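Local coordinates for decaprenyl diphosphate synthase (Rhodobacter capsulatus, PDB 3MZV), which probably catalyses the magnesium-dependent elongation of farnesyl diphosphate with isopentenyl diphosphate to a long all-trans-polyprenyl diphosphate, the precursor of quinone side chains, at residues A46-E50 with T87-L91; R55-T61 with L78-E83; K179-F184 with L212-Q217. Residues are numbered along the deposited sequence.

Contact 1. Residues A46-E50 with T87-L91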
# COMPACT_ATOMS: atom_id res chain seq x y z
N ALA B 46 12.18 11.45 2.36
CA ALA B 46 13.24 12.13 3.09
C ALA B 46 12.68 12.64 4.40
O ALA B 46 13.20 12.33 5.46
CB ALA B 46 13.81 13.32 2.26
N HIS B 47 11.58 13.39 4.30
CA HIS B 47 10.98 14.12 5.43
C HIS B 47 10.52 13.21 6.58
O HIS B 47 10.46 13.66 7.73
CB HIS B 47 9.82 15.02 4.92
CG HIS B 47 9.10 15.76 6.00
ND1 HIS B 47 9.48 17.02 6.42
CD2 HIS B 47 8.02 15.42 6.74
CE1 HIS B 47 8.67 17.42 7.39
NE2 HIS B 47 7.77 16.47 7.60
N LEU B 48 10.21 11.94 6.30
CA LEU B 48 9.84 11.02 7.38
C LEU B 48 11.06 10.34 8.02
O LEU B 48 11.08 10.10 9.23
CB LEU B 48 8.84 9.96 6.89
CG LEU B 48 8.16 9.12 7.99
CD1 LEU B 48 7.60 9.97 9.14
CD2 LEU B 48 7.06 8.22 7.39
N ILE B 49 12.07 10.02 7.21
CA ILE B 49 13.22 9.25 7.67
C ILE B 49 14.23 10.15 8.41
O ILE B 49 14.74 9.77 9.46
CB ILE B 49 13.89 8.46 6.51
CG1 ILE B 49 13.00 7.28 6.09
CG2 ILE B 49 15.27 7.96 6.93
CD1 ILE B 49 13.22 6.77 4.66
N GLU B 50 14.47 11.34 7.86
CA GLU B 50 15.34 12.33 8.52
C GLU B 50 14.69 12.98 9.77
O GLU B 50 15.27 13.88 10.37
CB GLU B 50 15.80 13.42 7.52
CG GLU B 50 17.07 13.07 6.72
CD GLU B 50 16.81 12.14 5.54
OE1 GLU B 50 15.98 11.21 5.66
OE2 GLU B 50 17.45 12.32 4.48
N THR B 87 7.91 2.54 7.06
CA THR B 87 7.73 3.92 6.69
C THR B 87 6.38 4.13 5.99
O THR B 87 5.65 5.10 6.26
CB THR B 87 8.91 4.43 5.81
OG1 THR B 87 10.16 4.25 6.50
CG2 THR B 87 8.75 5.88 5.46
N ALA B 88 6.07 3.25 5.04
CA ALA B 88 4.77 3.27 4.35
C ALA B 88 3.64 3.18 5.34
O ALA B 88 2.65 3.92 5.19
CB ALA B 88 4.66 2.07 3.28
N THR B 89 3.77 2.29 6.34
CA THR B 89 2.76 2.10 7.40
C THR B 89 2.52 3.40 8.20
O THR B 89 1.37 3.81 8.48
CB THR B 89 3.13 0.93 8.35
OG1 THR B 89 3.10 -0.30 7.61
CG2 THR B 89 2.08 0.85 9.49
N LEU B 90 3.63 4.08 8.53
CA LEU B 90 3.53 5.35 9.26
C LEU B 90 2.84 6.40 8.44
O LEU B 90 1.99 7.11 8.96
CB LEU B 90 4.92 5.87 9.66
CG LEU B 90 5.64 5.01 10.68
CD1 LEU B 90 7.02 5.62 10.94
CD2 LEU B 90 4.88 4.84 12.01
N LEU B 91 3.20 6.53 7.16
CA LEU B 91 2.58 7.52 6.31
C LEU B 91 1.07 7.31 6.25
O LEU B 91 0.30 8.29 6.27
CB LEU B 91 3.14 7.50 4.89
CG LEU B 91 4.48 8.17 4.65
CD1 LEU B 91 5.14 7.66 3.41
CD2 LEU B 91 4.30 9.73 4.62
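In the all-alpha isoprenoid synthase fold, helix 40-49 here meets helix 74-96 just before the first aspartate-rich DDxxD motif, which binds magnesium in relatives; the contact is small and apolar, only 197 Å² counting both sides, and one leucine does most of the work. Following the 87-91 turn from its start, Thr87 comes first and lies nearest to helix 40-49, its CA 7.4 Å from the CA of Leu48. It points its methyl at the intruding leucine: Thr87 CG2 is 3.5 Å from Leu48 CD2. Its hydroxyl is bonded to the carbonyl of Glu83 one turn earlier, so its polar demand is met and the methyl is left to meet the leucine. Ile49 approaches the same residue more loosely, with Ile49 CG1 4.2 Å from Thr87 OG1. One helical turn on, Leu90 offers the base of its side chain, its CB standing 3.9 Å from Leu48 CD2. Leu91 follows, and although its CA-to-CB bond points sideways, its branch swings back so that Leu91 CG reaches 3.8 Å from the same Leu48 CD2. Thr87, Leu90 and Leu91, spaced i, i+3 and i+4, thus share one face of the helix, and the branched, flexible Leu48 can set one methyl among these three side chains. Around the contact, Arg102 touches both Leu48 and Leu90, while helix 114-133 covers Thr87 and Leu91 with Leu124, Ser117 and Val120. No hydrogen bond or salt bridge crosses between the segments, so van der Waals fit and the exclusion of water from hydrocarbon surfaces hold these turns together.

Contact 2. Residues R55-T61 with L78-E83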
# COMPACT_ATOMS: atom_id res chain seq x y z
N ARG B 55 15.32 3.06 14.41
CA ARG B 55 15.60 2.08 13.36
C ARG B 55 15.83 0.69 13.92
O ARG B 55 16.70 -0.01 13.43
CB ARG B 55 16.82 2.50 12.54
CG ARG B 55 16.98 4.01 12.34
CD ARG B 55 16.59 4.47 10.97
NE ARG B 55 17.66 4.28 10.01
CZ ARG B 55 17.56 3.63 8.85
NH1 ARG B 55 16.40 3.09 8.44
NH2 ARG B 55 18.61 3.54 8.07
N LEU B 56 15.06 0.30 14.93
CA LEU B 56 15.19 -1.03 15.52
C LEU B 56 14.90 -2.10 14.47
O LEU B 56 15.52 -3.16 14.48
CB LEU B 56 14.21 -1.27 16.66
CG LEU B 56 14.49 -0.75 18.06
CD1 LEU B 56 13.55 -1.41 19.06
CD2 LEU B 56 15.95 -1.00 18.42
N ARG B 57 13.91 -1.84 13.63
CA ARG B 57 13.40 -2.88 12.76
C ARG B 57 14.42 -3.34 11.71
O ARG B 57 14.67 -4.53 11.65
CB ARG B 57 12.04 -2.50 12.17
CG ARG B 57 10.95 -2.30 13.25
CD ARG B 57 9.78 -1.56 12.66
NE ARG B 57 8.68 -1.29 13.58
CZ ARG B 57 8.63 -0.29 14.45
NH1 ARG B 57 9.67 0.50 14.63
NH2 ARG B 57 7.56 -0.12 15.20
N PRO B 58 15.03 -2.44 10.94
CA PRO B 58 16.07 -2.96 10.07
C PRO B 58 17.26 -3.57 10.82
O PRO B 58 17.85 -4.52 10.32
CB PRO B 58 16.49 -1.74 9.26
CG PRO B 58 16.07 -0.56 10.10
CD PRO B 58 14.78 -1.02 10.65
N MET B 59 17.60 -3.02 12.00
CA MET B 59 18.68 -3.62 12.78
C MET B 59 18.40 -5.05 13.15
O MET B 59 19.33 -5.86 13.27
CB MET B 59 18.98 -2.86 14.09
CG MET B 59 19.45 -1.50 13.86
SD MET B 59 20.27 -0.79 15.36
CE MET B 59 21.23 0.29 14.36
N LEU B 60 17.15 -5.35 13.41
CA LEU B 60 16.75 -6.68 13.83
C LEU B 60 17.04 -7.68 12.70
O LEU B 60 17.46 -8.81 12.97
CB LEU B 60 15.28 -6.74 14.23
CG LEU B 60 14.94 -6.26 15.66
CD1 LEU B 60 13.45 -6.45 15.94
CD2 LEU B 60 15.71 -7.00 16.70
N THR B 61 16.78 -7.26 11.45
CA THR B 61 17.04 -8.15 10.31
C THR B 61 18.52 -8.37 10.13
O THR B 61 18.97 -9.52 9.99
CB THR B 61 16.46 -7.55 9.04
OG1 THR B 61 15.05 -7.54 9.16
CG2 THR B 61 16.90 -8.35 7.75
N LEU B 78 16.77 -7.02 2.63
CA LEU B 78 15.66 -7.34 3.50
C LEU B 78 15.43 -6.27 4.57
O LEU B 78 14.27 -5.90 4.85
CB LEU B 78 15.90 -8.71 4.18
CG LEU B 78 15.88 -9.90 3.18
CD1 LEU B 78 16.17 -11.25 3.84
CD2 LEU B 78 14.55 -9.95 2.52
N ALA B 79 16.52 -5.82 5.18
CA ALA B 79 16.46 -4.72 6.19
C ALA B 79 15.88 -3.42 5.58
O ALA B 79 15.02 -2.78 6.22
CB ALA B 79 17.79 -4.48 6.82
N ALA B 80 16.29 -3.08 4.36
CA ALA B 80 15.72 -1.93 3.66
C ALA B 80 14.19 -2.10 3.41
O ALA B 80 13.39 -1.20 3.62
CB ALA B 80 16.44 -1.67 2.39
N THR B 81 13.79 -3.31 3.02
CA THR B 81 12.40 -3.59 2.78
C THR B 81 11.56 -3.47 4.05
O THR B 81 10.50 -2.84 4.05
CB THR B 81 12.19 -5.03 2.12
OG1 THR B 81 12.90 -5.12 0.88
CG2 THR B 81 10.71 -5.31 1.92
N VAL B 82 12.06 -4.01 5.14
CA VAL B 82 11.42 -3.87 6.45
C VAL B 82 11.25 -2.37 6.81
O VAL B 82 10.20 -1.94 7.25
CB VAL B 82 12.25 -4.60 7.52
CG1 VAL B 82 11.84 -4.18 8.92
CG2 VAL B 82 12.07 -6.11 7.35
N GLU B 83 12.25 -1.57 6.56
CA GLU B 83 12.14 -0.17 6.85
C GLU B 83 11.18 0.55 5.92
O GLU B 83 10.43 1.42 6.38
CB GLU B 83 13.49 0.49 6.77
CG GLU B 83 13.44 1.90 7.35
CD GLU B 83 13.45 1.96 8.86
OE1 GLU B 83 12.77 1.16 9.55
OE2 GLU B 83 14.15 2.88 9.37
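Pro58 sets its CB 3.9 Å from Ala79 CB, where the backbones come closest: the CA atoms of Pro58 and Ala79 are 4.3 Å apart, while Pro58 CD lies 3.2 Å from Glu83 OE1. Alanine is small enough to permit this approach, and proline, lacking an amide hydrogen, is well placed in the first turn of helix 56-67. One turn on, Thr61 packs its CG2 3.7 Å from Leu78 CB, its hydroxyl being bonded to the carbonyl of Ala187; Val82 fills the side, with CG1 3.7 Å from Arg57 CB. The polar element is at the helix start, where N-cap Arg55 sends NH1 to Glu83 OE2 at a very short 2.4 Å, a salt bridge in a largely buried setting, with Met22 and Ile29 of helix 19-32 alongside. The segment axes approach to 8.1 Å at 155°. This is a close antiparallel pairing of two consecutive helices, a helical hairpin belonging to the all-alpha isoprenoid synthase fold.

Contact 3. Residues K179-F184 with L212-Q217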
# COMPACT_ATOMS: atom_id res chain seq x y z
N LYS B 179 -0.44 -4.96 14.38
CA LYS B 179 0.00 -3.59 14.13
C LYS B 179 1.50 -3.35 14.35
O LYS B 179 2.08 -2.42 13.80
CB LYS B 179 -0.73 -2.69 15.11
CG LYS B 179 -0.80 -1.26 14.76
CD LYS B 179 -0.77 -0.30 15.96
CE LYS B 179 -1.32 -0.80 17.28
NZ LYS B 179 -1.26 0.30 18.31
N THR B 180 2.08 -4.10 15.30
CA THR B 180 3.44 -3.81 15.75
C THR B 180 4.35 -5.04 15.77
O THR B 180 5.47 -4.98 15.21
CB THR B 180 3.48 -3.13 17.13
OG1 THR B 180 2.88 -1.82 17.04
CG2 THR B 180 4.96 -2.97 17.63
N ALA B 181 3.90 -6.14 16.39
CA ALA B 181 4.81 -7.28 16.58
C ALA B 181 5.12 -8.01 15.28
O ALA B 181 6.22 -8.52 15.13
CB ALA B 181 4.24 -8.28 17.57
N ALA B 182 4.13 -8.05 14.37
CA ALA B 182 4.25 -8.82 13.14
C ALA B 182 5.44 -8.38 12.32
O ALA B 182 6.09 -9.23 11.73
CB ALA B 182 2.97 -8.75 12.31
N LEU B 183 5.74 -7.09 12.29
CA LEU B 183 6.89 -6.64 11.54
C LEU B 183 8.20 -6.92 12.23
O LEU B 183 9.21 -7.17 11.56
CB LEU B 183 6.78 -5.17 11.13
CG LEU B 183 7.75 -4.58 10.10
CD1 LEU B 183 7.71 -5.39 8.78
CD2 LEU B 183 7.47 -3.05 9.88
N PHE B 184 8.21 -6.85 13.57
CA PHE B 184 9.42 -7.23 14.33
C PHE B 184 9.73 -8.71 14.13
O PHE B 184 10.86 -9.08 13.89
CB PHE B 184 9.23 -7.05 15.86
CG PHE B 184 9.43 -5.68 16.38
CD1 PHE B 184 8.70 -4.63 15.93
CD2 PHE B 184 10.25 -5.48 17.48
CE1 PHE B 184 8.85 -3.36 16.50
CE2 PHE B 184 10.38 -4.23 18.05
CZ PHE B 184 9.70 -3.16 17.53
N LEU B 212 9.43 -9.26 21.62
CA LEU B 212 9.99 -7.93 21.77
C LEU B 212 9.01 -6.89 21.25
O LEU B 212 8.94 -5.78 21.80
CB LEU B 212 11.35 -7.81 21.05
CG LEU B 212 12.25 -6.59 21.23
CD1 LEU B 212 12.95 -6.65 22.55
CD2 LEU B 212 13.26 -6.57 20.05
N GLY B 213 8.37 -7.17 20.11
CA GLY B 213 7.45 -6.21 19.50
C GLY B 213 6.21 -6.00 20.36
O GLY B 213 5.76 -4.86 20.55
N ILE B 214 5.68 -7.10 20.91
CA ILE B 214 4.63 -7.03 21.89
C ILE B 214 5.05 -6.15 23.09
O ILE B 214 4.35 -5.20 23.39
CB ILE B 214 4.17 -8.39 22.35
CG1 ILE B 214 3.44 -9.09 21.24
CG2 ILE B 214 3.21 -8.23 23.61
CD1 ILE B 214 3.32 -10.56 21.44
N ALA B 215 6.21 -6.41 23.69
CA ALA B 215 6.73 -5.58 24.77
C ALA B 215 6.82 -4.16 24.37
O ALA B 215 6.46 -3.26 25.11
CB ALA B 215 8.13 -6.10 25.28
N PHE B 216 7.28 -3.92 23.15
CA PHE B 216 7.53 -2.58 22.70
C PHE B 216 6.23 -1.75 22.67
O PHE B 216 6.19 -0.63 23.14
CB PHE B 216 8.12 -2.72 21.28
CG PHE B 216 8.53 -1.45 20.65
CD1 PHE B 216 9.82 -0.99 20.80
CD2 PHE B 216 7.65 -0.77 19.81
CE1 PHE B 216 10.24 0.18 20.15
CE2 PHE B 216 8.05 0.41 19.16
CZ PHE B 216 9.33 0.88 19.31
N GLN B 217 5.17 -2.33 22.15
CA GLN B 217 3.88 -1.66 22.09
C GLN B 217 3.26 -1.49 23.49
O GLN B 217 2.70 -0.46 23.77
CB GLN B 217 2.90 -2.38 21.23
CG GLN B 217 1.60 -1.62 21.06
CD GLN B 217 1.80 -0.30 20.38
OE1 GLN B 217 1.45 0.77 20.90
NE2 GLN B 217 2.42 -0.36 19.23
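This is a tightly packed, nearly antiparallel helix pair near the centre of the chain, joining helix 169-194 to helix 199-224. The two short axes come within 7.7 Å at 147°, and 379 Å² of surface is buried. Small residues make such closeness possible: Ala181 CA lies 4.1 Å from Gly213 CA, and a CB on residue 213 would sit just 2.8 Å from Ala181 CA, a clash that glycine avoids. With no side chain in the way, the flat Phe184 ring lies directly on the backbone: Gly213 CA rests over its face, 3.7 Å from its centroid, as a CH-pi contact. Phe216 packs next to it, with Phe184 CZ 3.7 Å from Phe216 CG and the rings inclined at 53°. At the crossing itself, Ala181 CB also touches Ile214 CG1 at 3.8 Å. Toward the start of the 179-184 segment, which includes a wider pi-type turn at 179-181, Thr180 brings its CG2 within 3.6 Å of Gly213 O, while Lys179 directs its amine to Gln158. Helix 199-224 ends in the sequence DDLLD, the second aspartate-rich motif of this family, which in relatives binds magnesium. Around the pair, helix 56-67 covers Phe184 and Phe216 through Leu60 and Leu56, helix 316-328 backs Leu212, and Trp301 of helix 290-308 closes over Ile214.

How the contacts relate
Contacts 1 and 2 share helix 74-96 and lie 14 Å apart, centre to centre; helix 40-49 packs on its later part and helix 56-67, next in the chain, on its earlier part, so contact 2 falls within the chain interval that contact 1 spans. Contact 3 comes later in sequence, on helices 169-194 and 199-224, with its centre 13 Å from that of contact 2 and 18 Å from that of contact 1. Contacts 2 and 3 touch, as where Leu60 CD1 meets Phe184 CD2 at 3.7 Å. The two DDxxD motifs lie at the C-terminal ends of helix 74-96 and helix 199-224, so these contacts join the scaffold of what is probably, as in relatives, the magnesium-diphosphate site.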